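Local atomic coordinates of N-terminal cyanobactin protease (Planktothrix agardhii NIES-596, PDB entry 4H6W), a protein that probably acts as a subtilisin-like serine endopeptidase in the maturation of prenylagaramide cyanobactins, this chain being the protease part of a longer protein. Residues P21-A26 / G118-N123; M61-T66 / A211-G216; D188-G193 / S221-A226. One frame throughout, in Å; residues are numbered along the deposited sequence.

Interaction 1: P21-A26 / G118-N123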
# COMPACT_ATOMS: atom_id res chain seq x y z
N PRO A 21 5.19 11.37 12.80
CA PRO A 21 5.98 12.12 11.82
C PRO A 21 7.34 11.48 11.53
O PRO A 21 7.92 11.74 10.48
CB PRO A 21 6.21 13.47 12.51
CG PRO A 21 5.09 13.61 13.47
CD PRO A 21 4.68 12.22 13.89
N LYS A 22 7.86 10.69 12.46
CA LYS A 22 9.15 10.02 12.26
C LYS A 22 9.04 8.87 11.25
O LYS A 22 10.05 8.26 10.91
CB LYS A 22 9.72 9.50 13.58
CG LYS A 22 9.89 10.55 14.66
CD LYS A 22 10.76 10.00 15.78
CE LYS A 22 10.31 10.50 17.15
NZ LYS A 22 10.60 9.45 18.17
N ILE A 23 7.83 8.58 10.80
CA ILE A 23 7.59 7.50 9.87
C ILE A 23 7.16 8.06 8.53
O ILE A 23 6.16 8.79 8.43
CB ILE A 23 6.55 6.49 10.42
CG1 ILE A 23 7.12 5.75 11.63
CG2 ILE A 23 6.10 5.52 9.34
CD1 ILE A 23 8.50 5.14 11.40
N CYS A 24 7.92 7.72 7.50
CA CYS A 24 7.70 8.26 6.18
C CYS A 24 7.16 7.23 5.23
O CYS A 24 7.71 6.13 5.12
CB CYS A 24 8.99 8.84 5.62
SG CYS A 24 8.67 9.66 4.06
N VAL A 25 6.08 7.60 4.54
CA VAL A 25 5.48 6.79 3.49
C VAL A 25 5.59 7.53 2.16
O VAL A 25 5.15 8.67 2.04
CB VAL A 25 3.99 6.46 3.79
CG1 VAL A 25 3.32 5.77 2.62
CG2 VAL A 25 3.87 5.59 5.03
N ALA A 26 6.21 6.89 1.17
CA ALA A 26 6.35 7.48 -0.16
C ALA A 26 5.25 6.94 -1.06
O ALA A 26 4.98 5.75 -1.05
CB ALA A 26 7.71 7.16 -0.75
N GLY A 118 14.59 8.97 2.88
CA GLY A 118 14.17 8.42 4.17
C GLY A 118 12.75 7.88 4.26
O GLY A 118 12.13 7.96 5.33
N ALA A 119 12.22 7.34 3.17
CA ALA A 119 10.93 6.65 3.23
C ALA A 119 11.12 5.33 3.97
O ALA A 119 12.12 4.64 3.79
CB ALA A 119 10.35 6.44 1.84
N ASN A 120 10.16 4.98 4.83
CA ASN A 120 10.18 3.69 5.52
C ASN A 120 9.32 2.65 4.80
O ASN A 120 9.62 1.45 4.81
CB ASN A 120 9.66 3.86 6.94
CG ASN A 120 10.51 4.80 7.74
OD1 ASN A 120 11.66 4.49 8.04
ND2 ASN A 120 9.96 5.97 8.07
N ILE A 121 8.25 3.16 4.19
CA ILE A 121 7.33 2.36 3.41
C ILE A 121 7.20 2.98 2.02
O ILE A 121 7.09 4.20 1.90
CB ILE A 121 5.95 2.32 4.07
CG1 ILE A 121 6.04 1.53 5.37
CG2 ILE A 121 4.91 1.71 3.15
CD1 ILE A 121 4.86 1.74 6.27
N ILE A 122 7.22 2.15 1.00
CA ILE A 122 7.01 2.62 -0.37
C ILE A 122 5.76 1.97 -0.94
O ILE A 122 5.71 0.74 -1.06
CB ILE A 122 8.23 2.36 -1.28
CG1 ILE A 122 9.43 3.20 -0.80
CG2 ILE A 122 7.89 2.68 -2.73
CD1 ILE A 122 10.75 2.83 -1.46
N ASN A 123 4.79 2.80 -1.30
CA ASN A 123 3.53 2.37 -1.90
C ASN A 123 3.48 2.45 -3.43
O ASN A 123 3.64 3.53 -3.99
CB ASN A 123 2.36 3.18 -1.32
CG ASN A 123 1.02 2.73 -1.87
OD1 ASN A 123 0.63 3.10 -2.99
ND2 ASN A 123 0.32 1.91 -1.11
O HOH W 1 11.30 8.44 8.04
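Val-25 pairs with Ile-121 and Ala-26 with Ile-122 in parallel beta bridges, the short axes of strands 24-26 and 121-123 passing 4.8 Å apart with 25° between their directions, and hydrogen bonds run from Ala-26 N to Ile-121 O and from Asn-123 N to Ala-26 O. Cys-24 O is gripped by two successive amides, Ile-121 N and, at 2.7 Å and tilted from the carbonyl plane, Asn-120 N. On one face of the sheet the side chains of Val-25 and Ile-121 lie side by side and point the same way, Val-25 CG2 resting 4.0 Å from Ile-121 CB. On the other, Ala-26 CB meets Ala-119 CB at 3.8 Å. Cys-24 turns its SG anti to the backbone N (chi1 -174°), over Ala-119 CA, while its CB sits 3.3 Å from Gly-118 O. The side chain of Asn-120 crosses that of Ile-23 at about a right angle, its CG 4.2 Å from Ile-23 CD1. An alanine in place of Asn-120 would probably open a gap beside Ile-23 CD1, which would lose its contact with the removed amide group. A water bridges Lys-22 O and Gly-118 O, the latter residue ending helix 104-116 in a Schellman motif. The pair is central to the parallel sheet of the subtilisin fold: strand 88-91 flanks segment 21-26, strand 152-156 flanks segment 118-123, helix 223-243 covers Val-25 and Ile-121, and helix 104-116 covers Ala-26 and Ile-122.

Interaction 2: M61-T66 / A211-G216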
# COMPACT_ATOMS: atom_id res chain seq x y z
N MET A 61 -2.57 17.08 -13.19
CA MET A 61 -3.06 16.42 -11.96
C MET A 61 -3.68 15.05 -12.19
O MET A 61 -4.52 14.87 -13.08
CB MET A 61 -4.10 17.30 -11.28
CG MET A 61 -3.81 17.55 -9.81
SD MET A 61 -2.50 18.77 -9.66
CE MET A 61 -3.36 20.25 -10.19
N SER A 62 -3.29 14.08 -11.35
CA SER A 62 -3.79 12.72 -11.46
C SER A 62 -4.89 12.42 -10.45
O SER A 62 -4.72 12.65 -9.24
CB SER A 62 -2.66 11.71 -11.29
OG SER A 62 -3.16 10.39 -11.09
N THR A 63 -6.00 11.88 -10.96
CA THR A 63 -7.10 11.38 -10.12
C THR A 63 -6.64 10.16 -9.34
O THR A 63 -6.87 10.07 -8.13
CB THR A 63 -8.34 11.03 -10.96
OG1 THR A 63 -8.71 12.17 -11.73
CG2 THR A 63 -9.52 10.61 -10.08
N HIS A 64 -6.00 9.23 -10.03
CA HIS A 64 -5.49 8.02 -9.41
C HIS A 64 -4.53 8.31 -8.23
O HIS A 64 -4.64 7.71 -7.16
CB HIS A 64 -4.77 7.19 -10.47
CG HIS A 64 -4.33 5.85 -9.98
ND1 HIS A 64 -3.09 5.64 -9.41
CD2 HIS A 64 -4.95 4.65 -9.98
CE1 HIS A 64 -2.97 4.37 -9.09
NE2 HIS A 64 -4.08 3.74 -9.42
N GLY A 65 -3.60 9.24 -8.46
CA GLY A 65 -2.58 9.58 -7.47
C GLY A 65 -3.13 10.34 -6.28
O GLY A 65 -2.73 10.11 -5.14
N THR A 66 -4.06 11.25 -6.55
CA THR A 66 -4.72 12.01 -5.49
C THR A 66 -5.55 11.07 -4.63
O THR A 66 -5.49 11.13 -3.40
CB THR A 66 -5.60 13.15 -6.07
OG1 THR A 66 -4.78 13.99 -6.89
CG2 THR A 66 -6.22 13.99 -4.95
N ALA A 211 -9.91 11.12 -2.45
CA ALA A 211 -10.02 12.45 -3.01
C ALA A 211 -9.95 12.45 -4.53
O ALA A 211 -9.33 11.57 -5.14
CB ALA A 211 -8.96 13.37 -2.41
N LYS A 212 -10.62 13.44 -5.12
CA LYS A 212 -10.68 13.67 -6.55
C LYS A 212 -10.04 15.05 -6.77
O LYS A 212 -10.31 15.97 -5.99
CB LYS A 212 -12.16 13.67 -6.94
CG LYS A 212 -12.52 14.01 -8.37
CD LYS A 212 -14.03 13.89 -8.52
CE LYS A 212 -14.50 14.01 -9.97
NZ LYS A 212 -14.74 15.42 -10.40
N PRO A 213 -9.18 15.21 -7.80
CA PRO A 213 -8.52 16.51 -7.99
C PRO A 213 -9.54 17.62 -8.25
O PRO A 213 -10.54 17.39 -8.98
CB PRO A 213 -7.67 16.29 -9.25
CG PRO A 213 -7.57 14.82 -9.42
CD PRO A 213 -8.85 14.26 -8.88
N ASN A 214 -9.30 18.78 -7.65
CA ASN A 214 -10.22 19.94 -7.65
C ASN A 214 -11.22 19.96 -6.48
O ASN A 214 -11.77 21.01 -6.16
CB ASN A 214 -10.94 20.14 -8.99
CG ASN A 214 -9.98 20.50 -10.12
OD1 ASN A 214 -9.97 19.87 -11.17
ND2 ASN A 214 -9.17 21.53 -9.90
N GLY A 215 -11.45 18.81 -5.85
CA GLY A 215 -12.05 18.84 -4.53
C GLY A 215 -13.26 18.00 -4.15
O GLY A 215 -13.80 18.18 -3.07
N GLY A 216 -13.71 17.10 -5.00
CA GLY A 216 -14.74 16.18 -4.51
C GLY A 216 -14.13 14.95 -3.84
O GLY A 216 -12.93 14.92 -3.52
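Pro-213 presents its ring to the start of helix 63-73, and three side chains meet it at different attitudes. Thr-63 crosses the ring at about a right angle, with its OG1 3.5 Å from Pro-213 CD. That oxygen lies anti to the carbonyl carbon (chi1 -55°), which leaves CG2 anti to the backbone N and also near Pro-213 CD. Met-61 slides past the ring in the opposite direction and touches by the middle of its bent chain, CG lying 4.1 Å from Pro-213 CB. Thr-66 crosses obliquely: its OG1 is 3.9 Å from Pro-213 CG, while its methyl CG2 leans on Ala-211 CB at 3.8 Å. The contact is thus one of packing. Ser-62 O, 3.6 Å from Pro-213 CG, accepts from both Thr-66 N and Thr-66 OG1, the hydroxyl at 2.7 Å. Thr-66 OG1 has a further hydrogen-bond partner in Asp-33 N. Ser-62 itself is the N-cap of the helix, its OG accepting from Gly-65 N. In the other segment Pro-213 lies within a type II turn from Lys-212 to Gly-215, with Gly-215 N hydrogen-bonded to Lys-212 O at 3.1 Å. The turn belongs to the loop joining strands 208-211 and 217-220 of a small antiparallel sheet, and Ala-211 N is hydrogen-bonded to Ser-70 OG further along the helix. This hairpin therefore packs beside the first turn of helix 63-73, the turn that carries His-64, predicted to belong to the charge relay and hydrogen-bonded to Asp-29.

Interaction 3: D188-G193 / S221-A226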
# COMPACT_ATOMS: atom_id res chain seq x y z
N ASP A 188 -13.32 -10.62 -8.46
CA ASP A 188 -12.92 -11.26 -9.71
C ASP A 188 -11.64 -10.68 -10.31
O ASP A 188 -10.79 -11.43 -10.77
CB ASP A 188 -14.04 -11.16 -10.75
CG ASP A 188 -15.08 -12.26 -10.62
OD1 ASP A 188 -14.93 -13.14 -9.73
OD2 ASP A 188 -16.04 -12.25 -11.42
N PHE A 189 -11.52 -9.35 -10.30
CA PHE A 189 -10.45 -8.68 -11.02
C PHE A 189 -9.05 -8.86 -10.42
O PHE A 189 -8.06 -8.74 -11.14
CB PHE A 189 -10.76 -7.19 -11.21
CG PHE A 189 -11.00 -6.43 -9.94
CD1 PHE A 189 -9.93 -5.97 -9.16
CD2 PHE A 189 -12.30 -6.12 -9.52
CE1 PHE A 189 -10.15 -5.26 -7.99
CE2 PHE A 189 -12.53 -5.41 -8.35
CZ PHE A 189 -11.45 -4.98 -7.58
N SER A 190 -8.97 -9.19 -9.14
CA SER A 190 -7.71 -9.22 -8.39
C SER A 190 -6.79 -10.35 -8.85
O SER A 190 -7.17 -11.52 -8.82
CB SER A 190 -8.02 -9.36 -6.90
OG SER A 190 -6.98 -8.84 -6.09
N ASN A 191 -5.57 -10.02 -9.30
CA ASN A 191 -4.65 -11.07 -9.78
C ASN A 191 -4.24 -12.01 -8.66
O ASN A 191 -4.16 -11.62 -7.49
CB ASN A 191 -3.42 -10.49 -10.47
CG ASN A 191 -3.75 -9.82 -11.79
OD1 ASN A 191 -4.73 -10.18 -12.44
ND2 ASN A 191 -2.94 -8.84 -12.19
N TRP A 192 -4.01 -13.26 -9.03
CA TRP A 192 -3.50 -14.24 -8.10
C TRP A 192 -2.39 -15.01 -8.82
O TRP A 192 -2.06 -14.70 -9.97
CB TRP A 192 -4.65 -15.11 -7.54
CG TRP A 192 -5.19 -16.12 -8.50
CD1 TRP A 192 -4.84 -17.44 -8.56
CD2 TRP A 192 -6.17 -15.92 -9.53
NE1 TRP A 192 -5.53 -18.07 -9.57
CE2 TRP A 192 -6.34 -17.16 -10.19
CE3 TRP A 192 -6.90 -14.81 -9.97
CZ2 TRP A 192 -7.23 -17.33 -11.27
CZ3 TRP A 192 -7.78 -14.97 -11.04
CH2 TRP A 192 -7.94 -16.23 -11.68
N GLY A 193 -1.77 -15.97 -8.15
CA GLY A 193 -0.55 -16.59 -8.69
C GLY A 193 0.33 -17.05 -7.55
O GLY A 193 0.15 -16.62 -6.41
N SER A 221 -12.82 1.24 -7.24
CA SER A 221 -12.48 -0.16 -6.97
C SER A 221 -11.21 -0.59 -7.69
O SER A 221 -10.96 -0.16 -8.81
CB SER A 221 -13.64 -1.07 -7.36
OG SER A 221 -14.73 -0.94 -6.46
N GLY A 222 -10.41 -1.42 -7.03
CA GLY A 222 -9.20 -2.00 -7.63
C GLY A 222 -8.14 -2.30 -6.58
O GLY A 222 -8.28 -1.88 -5.42
N THR A 223 -7.08 -3.01 -7.00
CA THR A 223 -5.94 -3.30 -6.13
C THR A 223 -5.15 -2.02 -5.86
O THR A 223 -4.43 -1.91 -4.87
CB THR A 223 -5.00 -4.39 -6.71
OG1 THR A 223 -4.47 -3.96 -7.97
CG2 THR A 223 -5.73 -5.74 -6.90
N SER A 224 -5.29 -1.04 -6.75
CA SER A 224 -4.72 0.30 -6.57
C SER A 224 -5.13 0.98 -5.28
O SER A 224 -4.44 1.86 -4.81
CB SER A 224 -5.15 1.22 -7.71
OG SER A 224 -4.25 1.16 -8.81
N PHE A 225 -6.26 0.56 -4.72
CA PHE A 225 -6.89 1.23 -3.57
C PHE A 225 -6.84 0.35 -2.33
O PHE A 225 -6.96 0.84 -1.21
CB PHE A 225 -8.30 1.68 -3.95
CG PHE A 225 -8.34 2.33 -5.31
CD1 PHE A 225 -7.85 3.63 -5.48
CD2 PHE A 225 -8.79 1.63 -6.43
CE1 PHE A 225 -7.84 4.22 -6.74
CE2 PHE A 225 -8.78 2.22 -7.69
CZ PHE A 225 -8.30 3.52 -7.85
N ALA A 226 -6.63 -0.95 -2.54
CA ALA A 226 -6.33 -1.86 -1.46
C ALA A 226 -4.92 -1.61 -0.94
O ALA A 226 -4.67 -1.60 0.28
CB ALA A 226 -6.47 -3.30 -1.94
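Phe-189 sets its CE1 and CZ atoms against the backbone of Gly-222, CE1 coming within 3.4 Å of Gly-222 CA and CZ within 3.7 Å of Gly-222 N. The ring meets this backbone obliquely, and beyond it CZ lies 4.5 Å from Ser-221 CB. A chi1 of 58° puts CG of Phe-189 between the backbone N and the carbonyl carbon. Gly-222 adopts a phi of 151°, a conformation in which a side chain would collide with the preceding carbonyl. Beside this pair, Ser-190 OG touches the methyl of Thr-223, OG to CG2 being 3.4 Å. Both residues direct their hydroxyls to partners beyond the two segments. Ser-190 OG is hydrogen-bonded to Ala-179 N, while Thr-223 OG1 is hydrogen-bonded to Asn-159 OD1 and Gly-158 N, an arrangement that fixes the turn of the threonine and so the placing of its methyl. Gly-222 O accepts from Phe-225 N at 3.2 Å, in the weakly bonded turn that carries Ser-224. Gly-222, Thr-223 and Ser-224 match the Gly-Thr-Ser sequence around the serine of subtilases, and Ser-224 is the predicted nucleophile. The loop 188-193, between strand 175-180 and helix 194-199, thus packs against the N-terminal end of helix 223-243, with Ala-179 of strand 175-180 touching Phe-189 and Val-177 of the same strand touching Ala-226.

How the interactions relate
The three contacts lie in one subtilase domain, their centres 20 to 23 Å apart. Along the chain, 21-26, 61-66 and 118-123 come before 188-193, 211-216 and 221-226, so that interaction 2 alternates with each of the others while interaction 1 closes before interaction 3 opens. Interactions 2 and 3 meet where His-64 NE2 stands 2.7 Å from Ser-224 OG, consistent with a charge relay completed by Asp-29. Interaction 1 touches neither, its nearest atoms about 7 Å from interaction 2 and about 6 Å from interaction 3, but its strands pack on helix 223-243, whose first turn belongs to interaction 3. The central sheet and helix 223-243 pack together close to the probable active site.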